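PDB 3MUQ: uncharacterized conserved protein from Vibrio parahaemolyticus, which is of unknown function but belongs to the periplasmic-binding-protein superfamily and so probably binds a small ligand between two lobes. Local coordinates for residues Thr32-Asp37 with Asn212-Lys217; Asp106-Ile111 with Ala116-Arg121. All coordinates share one frame; numbering follows the deposited sequence.

Overall arrangement
Contact 1 joins the turn just before strand 35-41 to the first turn of helix 213-224. Strand 35-41 runs parallel to strand 6-12 in the large mixed sheet. Contact 2 joins helix 104-113 to the short strand 118-120, which pairs in parallel with strand 147-149 in a separate two-stranded sheet. The two contacts lie on opposite sides of the chain's centre. The centres of contact 1 and contact 2 are about 41 Å apart, and the nearest atoms of contact 1 and contact 2 are about 24 Å apart. Along the chain, both segments of contact 2 fall between residues 32-37 and 212-217. The chain thus leaves the region of contact 1, builds that of contact 2 and returns, consistent with the two-lobed plan of periplasmic binding proteins.

Contact 1 of 2, residues Thr32-Asp37 with Asn212-Lys217; sequences TGYKVD and NYQGAK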
loop_
_atom_site.group_PDB
_atom_site.type_symbol
_atom_site.label_atom_id
_atom_site.label_comp_id
_atom_site.label_asym_id
_atom_site.label_seq_id
_atom_site.Cartn_x
_atom_site.Cartn_y
_atom_site.Cartn_z
ATOM N N THR A 32 18.252 -0.927 9.289
ATOM C CA THR A 32 18.236 0.159 10.265
ATOM C C THR A 32 18.986 -0.094 11.574
ATOM O O THR A 32 19.300 0.844 12.290
ATOM C CB THR A 32 16.798 0.521 10.644
ATOM O OG1 THR A 32 16.212 -0.583 11.342
ATOM C CG2 THR A 32 15.987 0.828 9.398
ATOM N N GLY A 33 19.247 -1.352 11.891
ATOM C CA GLY A 33 19.826 -1.701 13.171
ATOM C C GLY A 33 18.804 -1.847 14.294
ATOM O O GLY A 33 19.174 -2.164 15.423
ATOM N N TYR A 34 17.523 -1.614 14.014
ATOM C CA TYR A 34 16.524 -1.790 15.064
ATOM C C TYR A 34 16.138 -3.254 15.174
ATOM O O TYR A 34 16.044 -3.957 14.163
ATOM C CB TYR A 34 15.268 -0.960 14.804
ATOM C CG TYR A 34 15.418 0.532 15.019
ATOM C CD1 TYR A 34 15.553 1.076 16.297
ATOM C CD2 TYR A 34 15.404 1.392 13.942
ATOM C CE1 TYR A 34 15.679 2.448 16.472
ATOM C CE2 TYR A 34 15.529 2.739 14.106
ATOM C CZ TYR A 34 15.665 3.269 15.360
ATOM O OH TYR A 34 15.776 4.637 15.465
ATOM N N LYS A 35 15.900 -3.705 16.402
ATOM C CA LYS A 35 15.397 -5.056 16.636
ATOM C C LYS A 35 13.939 -5.022 17.080
ATOM O O LYS A 35 13.604 -4.407 18.086
ATOM C CB LYS A 35 16.239 -5.755 17.702
ATOM C CG LYS A 35 17.684 -6.000 17.297
ATOM C CD LYS A 35 18.483 -6.564 18.463
ATOM C CE LYS A 35 19.827 -7.091 18.009
ATOM N NZ LYS A 35 19.636 -8.193 17.023
ATOM N N VAL A 36 13.068 -5.688 16.337
ATOM C CA VAL A 36 11.642 -5.701 16.667
ATOM C C VAL A 36 11.248 -6.950 17.463
ATOM O O VAL A 36 11.440 -8.066 16.991
ATOM C CB VAL A 36 10.779 -5.590 15.377
ATOM C CG1 VAL A 36 9.284 -5.684 15.685
ATOM C CG2 VAL A 36 11.092 -4.296 14.647
ATOM N N ASP A 37 10.723 -6.763 18.675
ATOM C CA ASP A 37 10.114 -7.873 19.428
ATOM C C ASP A 37 8.619 -7.899 19.128
ATOM O O ASP A 37 7.938 -6.884 19.257
ATOM C CB ASP A 37 10.288 -7.720 20.948
ATOM C CG ASP A 37 11.746 -7.823 21.401
ATOM O OD1 ASP A 37 12.579 -8.413 20.677
ATOM O OD2 ASP A 37 12.051 -7.316 22.502
ATOM N N ASN A 212 9.522 3.910 22.803
ATOM C CA ASN A 212 10.500 4.107 21.754
ATOM C C ASN A 212 9.827 4.605 20.475
ATOM O O ASN A 212 9.632 3.854 19.519
ATOM C CB ASN A 212 11.279 2.816 21.510
ATOM C CG ASN A 212 12.418 3.007 20.523
ATOM O OD1 ASN A 212 12.699 4.127 20.097
ATOM N ND2 ASN A 212 13.085 1.908 20.161
ATOM N N TYR A 213 9.482 5.886 20.479
ATOM C CA TYR A 213 8.759 6.496 19.374
ATOM C C TYR A 213 9.641 6.585 18.132
ATOM O O TYR A 213 9.177 6.383 17.006
ATOM C CB TYR A 213 8.255 7.879 19.770
ATOM C CG TYR A 213 7.542 8.601 18.649
ATOM C CD1 TYR A 213 6.224 8.314 18.351
ATOM C CD2 TYR A 213 8.187 9.568 17.894
ATOM C CE1 TYR A 213 5.565 8.964 17.333
ATOM C CE2 TYR A 213 7.528 10.230 16.857
ATOM C CZ TYR A 213 6.219 9.922 16.591
ATOM O OH TYR A 213 5.542 10.568 15.578
ATOM N N GLN A 214 10.920 6.869 18.349
ATOM C CA GLN A 214 11.857 7.013 17.251
ATOM C C GLN A 214 11.973 5.710 16.483
ATOM O O GLN A 214 11.900 5.698 15.258
ATOM C CB GLN A 214 13.230 7.434 17.765
ATOM C CG GLN A 214 14.276 7.516 16.669
ATOM C CD GLN A 214 15.582 8.141 17.142
ATOM O OE1 GLN A 214 16.058 7.858 18.244
ATOM N NE2 GLN A 214 16.168 8.998 16.303
ATOM N N GLY A 215 12.165 4.613 17.206
ATOM C CA GLY A 215 12.255 3.312 16.577
ATOM C C GLY A 215 10.939 2.881 15.947
ATOM O O GLY A 215 10.925 2.304 14.856
ATOM N N ALA A 216 9.832 3.146 16.636
ATOM C CA ALA A 216 8.509 2.779 16.121
ATOM C C ALA A 216 8.177 3.563 14.849
ATOM O O ALA A 216 7.678 3.011 13.861
ATOM C CB ALA A 216 7.419 3.000 17.200
ATOM N N LYS A 217 8.444 4.859 14.855
ATOM C CA LYS A 217 8.204 5.618 13.637
ATOM C C LYS A 217 9.137 5.198 12.481
ATOM O O LYS A 217 8.730 5.186 11.323
ATOM C CB LYS A 217 8.261 7.128 13.876
ATOM C CG LYS A 217 7.811 7.882 12.619
ATOM C CD LYS A 217 7.574 9.347 12.867
ATOM C CE LYS A 217 7.104 10.040 11.583
ATOM N NZ LYS A 217 8.172 10.026 10.544
#
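Tyr-34 lays its ring against the first turn of helix 213-224, at Gly-215. The contact packs the helix beside a helix-to-strand turn of the binding-protein-like fold. Thr-32 ends helix 20-32. OG1 of Thr-32 accepts from the backbone N of Tyr-34 at 3.1 Å, which makes an ST turn. Gly-33 follows with positive phi and takes the chain out of the helix. The next residue is Tyr-34. Its CG stands anti to the carbonyl carbon (chi1 -73°), and the ring reaches across to the helix. CA of Gly-215 sits over one ring face, 3.5 Å from CE1 of Tyr-34 and displaced toward the rim. This is a CH-pi contact, 25° off the ring normal. The lack of a side chain at Gly-215 lets the ring come close to the helix backbone. Beyond the ring, OH of Tyr-34 meets CG of Gln-214 at 3.5 Å. The Gln-214 chain runs nearly perpendicular to the tyrosine side chain. Strand 35-41 then begins at Lys-35 and pairs with strand 6-12. Val-7 of that strand and Phe-28 of helix 20-32 also touch Tyr-34. On the helix side, Asn-212 is the N-cap, and its ND2 donates to O of His-6. OD1 of Asn-212 accepts from N of Gly-215 at 3.0 Å, with the donor 56° out of the carbonyl plane.

Contact 2 of 2, residues Asp106-Ile111 with Ala116-Arg121; sequences DVFKEI and ATFISR
Ile-111 and Phe-118 meet where helix 104-113 turns back into strand 118-120. This is a tight helix-to-strand connection, and the helix packs on the side of the strand that carries Phe-118. Ile-111 can be followed outward. Its CB points toward the strand segment and splits into two branches. CG2 of Ile-111 stands anti to the backbone N and lies against the base of Phe-118, 4.1 Å from CB of Phe-118. CG2 of Ile-111 is also 4.2 Å from CB of Ala-116, so it touches two residues of the returning chain. The other branch leaves through CG1, which is anti to the carbonyl carbon (chi1 -76°). From there the chain is extended to CD1. That terminal methyl approaches the Phe-118 ring at its edge, near the ring plane, with CD1 of Ile-111 4.0 Å from CD1 of Phe-118.

One turn earlier on the helix, Phe-108 reaches the same ring. CZ of Phe-108 lies 4.3 Å from CZ of Phe-118. The rings are oblique, with planes 59° apart. Trp-135 also meets the Phe-108 ring, and Glu-131 of the same helix, 126-138, touches Phe-118. The backbone closes the turn as well. N of Ala-116 donates to O of Ile-111 at 3.1 Å. Strand 118-120 bonds on to Gly-146 and Arg-148, which ties the unit into the small parallel sheet. The side chains that touch here are all apolar, and most of the contact is buried. One backbone hydrogen bond links the two segments across the turn, while the side chains meet through hydrophobic and van der Waals contacts.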
loop_
_atom_site.group_PDB
_atom_site.type_symbol
_atom_site.label_atom_id
_atom_site.label_comp_id
_atom_site.label_asym_id
_atom_site.label_seq_id
_atom_site.Cartn_x
_atom_site.Cartn_y
_atom_site.Cartn_z
ATOM N N ASP A 106 -19.365 -21.573 5.867
ATOM C CA ASP A 106 -20.357 -22.422 5.209
ATOM C C ASP A 106 -19.841 -22.934 3.860
ATOM O O ASP A 106 -20.030 -24.106 3.501
ATOM C CB ASP A 106 -21.675 -21.670 4.999
ATOM C CG ASP A 106 -22.404 -21.402 6.303
ATOM O OD1 ASP A 106 -22.088 -22.082 7.308
ATOM O OD2 ASP A 106 -23.285 -20.510 6.323
ATOM N N VAL A 107 -19.191 -22.052 3.112
ATOM C CA VAL A 107 -18.639 -22.435 1.823
ATOM C C VAL A 107 -17.607 -23.564 1.974
ATOM O O VAL A 107 -17.683 -24.582 1.281
ATOM C CB VAL A 107 -18.036 -21.228 1.053
ATOM C CG1 VAL A 107 -17.317 -21.712 -0.180
ATOM C CG2 VAL A 107 -19.141 -20.216 0.669
ATOM N N PHE A 108 -16.656 -23.402 2.884
ATOM C CA PHE A 108 -15.654 -24.450 3.104
ATOM C C PHE A 108 -16.291 -25.778 3.526
ATOM O O PHE A 108 -15.992 -26.826 2.956
ATOM C CB PHE A 108 -14.586 -23.993 4.106
ATOM C CG PHE A 108 -13.481 -23.177 3.482
ATOM C CD1 PHE A 108 -13.777 -22.128 2.626
ATOM C CD2 PHE A 108 -12.147 -23.459 3.750
ATOM C CE1 PHE A 108 -12.757 -21.374 2.045
ATOM C CE2 PHE A 108 -11.124 -22.709 3.185
ATOM C CZ PHE A 108 -11.425 -21.672 2.330
ATOM N N LYS A 109 -17.202 -25.721 4.491
ATOM C CA LYS A 109 -17.854 -26.927 4.984
ATOM C C LYS A 109 -18.591 -27.658 3.866
ATOM O O LYS A 109 -18.512 -28.880 3.758
ATOM C CB LYS A 109 -18.828 -26.580 6.112
ATOM C CG LYS A 109 -18.150 -26.150 7.392
ATOM C CD LYS A 109 -19.123 -25.520 8.376
ATOM C CE LYS A 109 -18.375 -24.917 9.556
ATOM N NZ LYS A 109 -19.269 -24.153 10.468
ATOM N N GLU A 110 -19.302 -26.891 3.042
ATOM C CA GLU A 110 -20.097 -27.425 1.946
ATOM C C GLU A 110 -19.199 -28.098 0.897
ATOM O O GLU A 110 -19.497 -29.183 0.401
ATOM C CB GLU A 110 -20.894 -26.278 1.317
ATOM C CG GLU A 110 -22.070 -26.666 0.440
ATOM C CD GLU A 110 -23.237 -25.692 0.589
ATOM O OE1 GLU A 110 -24.068 -25.598 -0.346
ATOM O OE2 GLU A 110 -23.323 -25.022 1.647
ATOM N N ILE A 111 -18.102 -27.439 0.547
ATOM C CA ILE A 111 -17.144 -28.005 -0.399
ATOM C C ILE A 111 -16.603 -29.339 0.126
ATOM O O ILE A 111 -16.545 -30.350 -0.599
ATOM C CB ILE A 111 -15.991 -27.015 -0.666
ATOM C CG1 ILE A 111 -16.484 -25.892 -1.598
ATOM C CG2 ILE A 111 -14.787 -27.737 -1.252
ATOM C CD1 ILE A 111 -15.430 -24.834 -1.942
ATOM N N ALA A 116 -16.332 -31.871 -3.272
ATOM C CA ALA A 116 -16.015 -31.127 -4.486
ATOM C C ALA A 116 -14.504 -30.988 -4.630
ATOM O O ALA A 116 -13.756 -31.160 -3.672
ATOM C CB ALA A 116 -16.654 -29.748 -4.431
ATOM N N THR A 117 -14.040 -30.667 -5.825
ATOM C CA THR A 117 -12.611 -30.488 -6.018
ATOM C C THR A 117 -12.155 -29.129 -5.459
ATOM O O THR A 117 -12.780 -28.096 -5.718
ATOM C CB THR A 117 -12.221 -30.674 -7.502
ATOM O OG1 THR A 117 -12.429 -32.047 -7.867
ATOM C CG2 THR A 117 -10.750 -30.313 -7.737
ATOM N N PHE A 118 -11.084 -29.143 -4.661
ATOM C CA PHE A 118 -10.542 -27.913 -4.074
ATOM C C PHE A 118 -9.028 -27.889 -4.187
ATOM O O PHE A 118 -8.344 -28.813 -3.751
ATOM C CB PHE A 118 -10.945 -27.774 -2.601
ATOM C CG PHE A 118 -10.567 -26.455 -2.008
ATOM C CD1 PHE A 118 -11.484 -25.408 -1.972
ATOM C CD2 PHE A 118 -9.282 -26.246 -1.515
ATOM C CE1 PHE A 118 -11.125 -24.189 -1.446
ATOM C CE2 PHE A 118 -8.921 -25.027 -0.991
ATOM C CZ PHE A 118 -9.841 -23.997 -0.953
ATOM N N ILE A 119 -8.502 -26.837 -4.793
ATOM C CA ILE A 119 -7.065 -26.750 -5.001
ATOM C C ILE A 119 -6.454 -25.823 -3.957
ATOM O O ILE A 119 -6.820 -24.648 -3.872
ATOM C CB ILE A 119 -6.725 -26.204 -6.404
ATOM C CG1 ILE A 119 -7.578 -26.901 -7.486
ATOM C CG2 ILE A 119 -5.209 -26.327 -6.670
ATOM C CD1 ILE A 119 -7.525 -28.424 -7.443
ATOM N N SER A 120 -5.524 -26.347 -3.166
ATOM C CA SER A 120 -4.793 -25.519 -2.216
ATOM C C SER A 120 -3.384 -25.254 -2.752
ATOM O O SER A 120 -2.782 -26.115 -3.393
ATOM C CB SER A 120 -4.716 -26.201 -0.853
ATOM O OG SER A 120 -3.737 -25.563 -0.050
ATOM N N ARG A 121 -2.865 -24.059 -2.495
ATOM C CA ARG A 121 -1.487 -23.738 -2.834
ATOM C C ARG A 121 -0.512 -24.678 -2.108
ATOM O O ARG A 121 0.499 -25.079 -2.680
ATOM C CB ARG A 121 -1.197 -22.277 -2.496
ATOM C CG ARG A 121 -1.969 -21.313 -3.385
ATOM C CD ARG A 121 -1.601 -19.873 -3.103
ATOM N NE ARG A 121 -0.159 -19.640 -3.150
ATOM C CZ ARG A 121 0.384 -18.423 -3.122
ATOM N NH1 ARG A 121 -0.402 -17.348 -3.083
ATOM N NH2 ARG A 121 1.701 -18.274 -3.153
#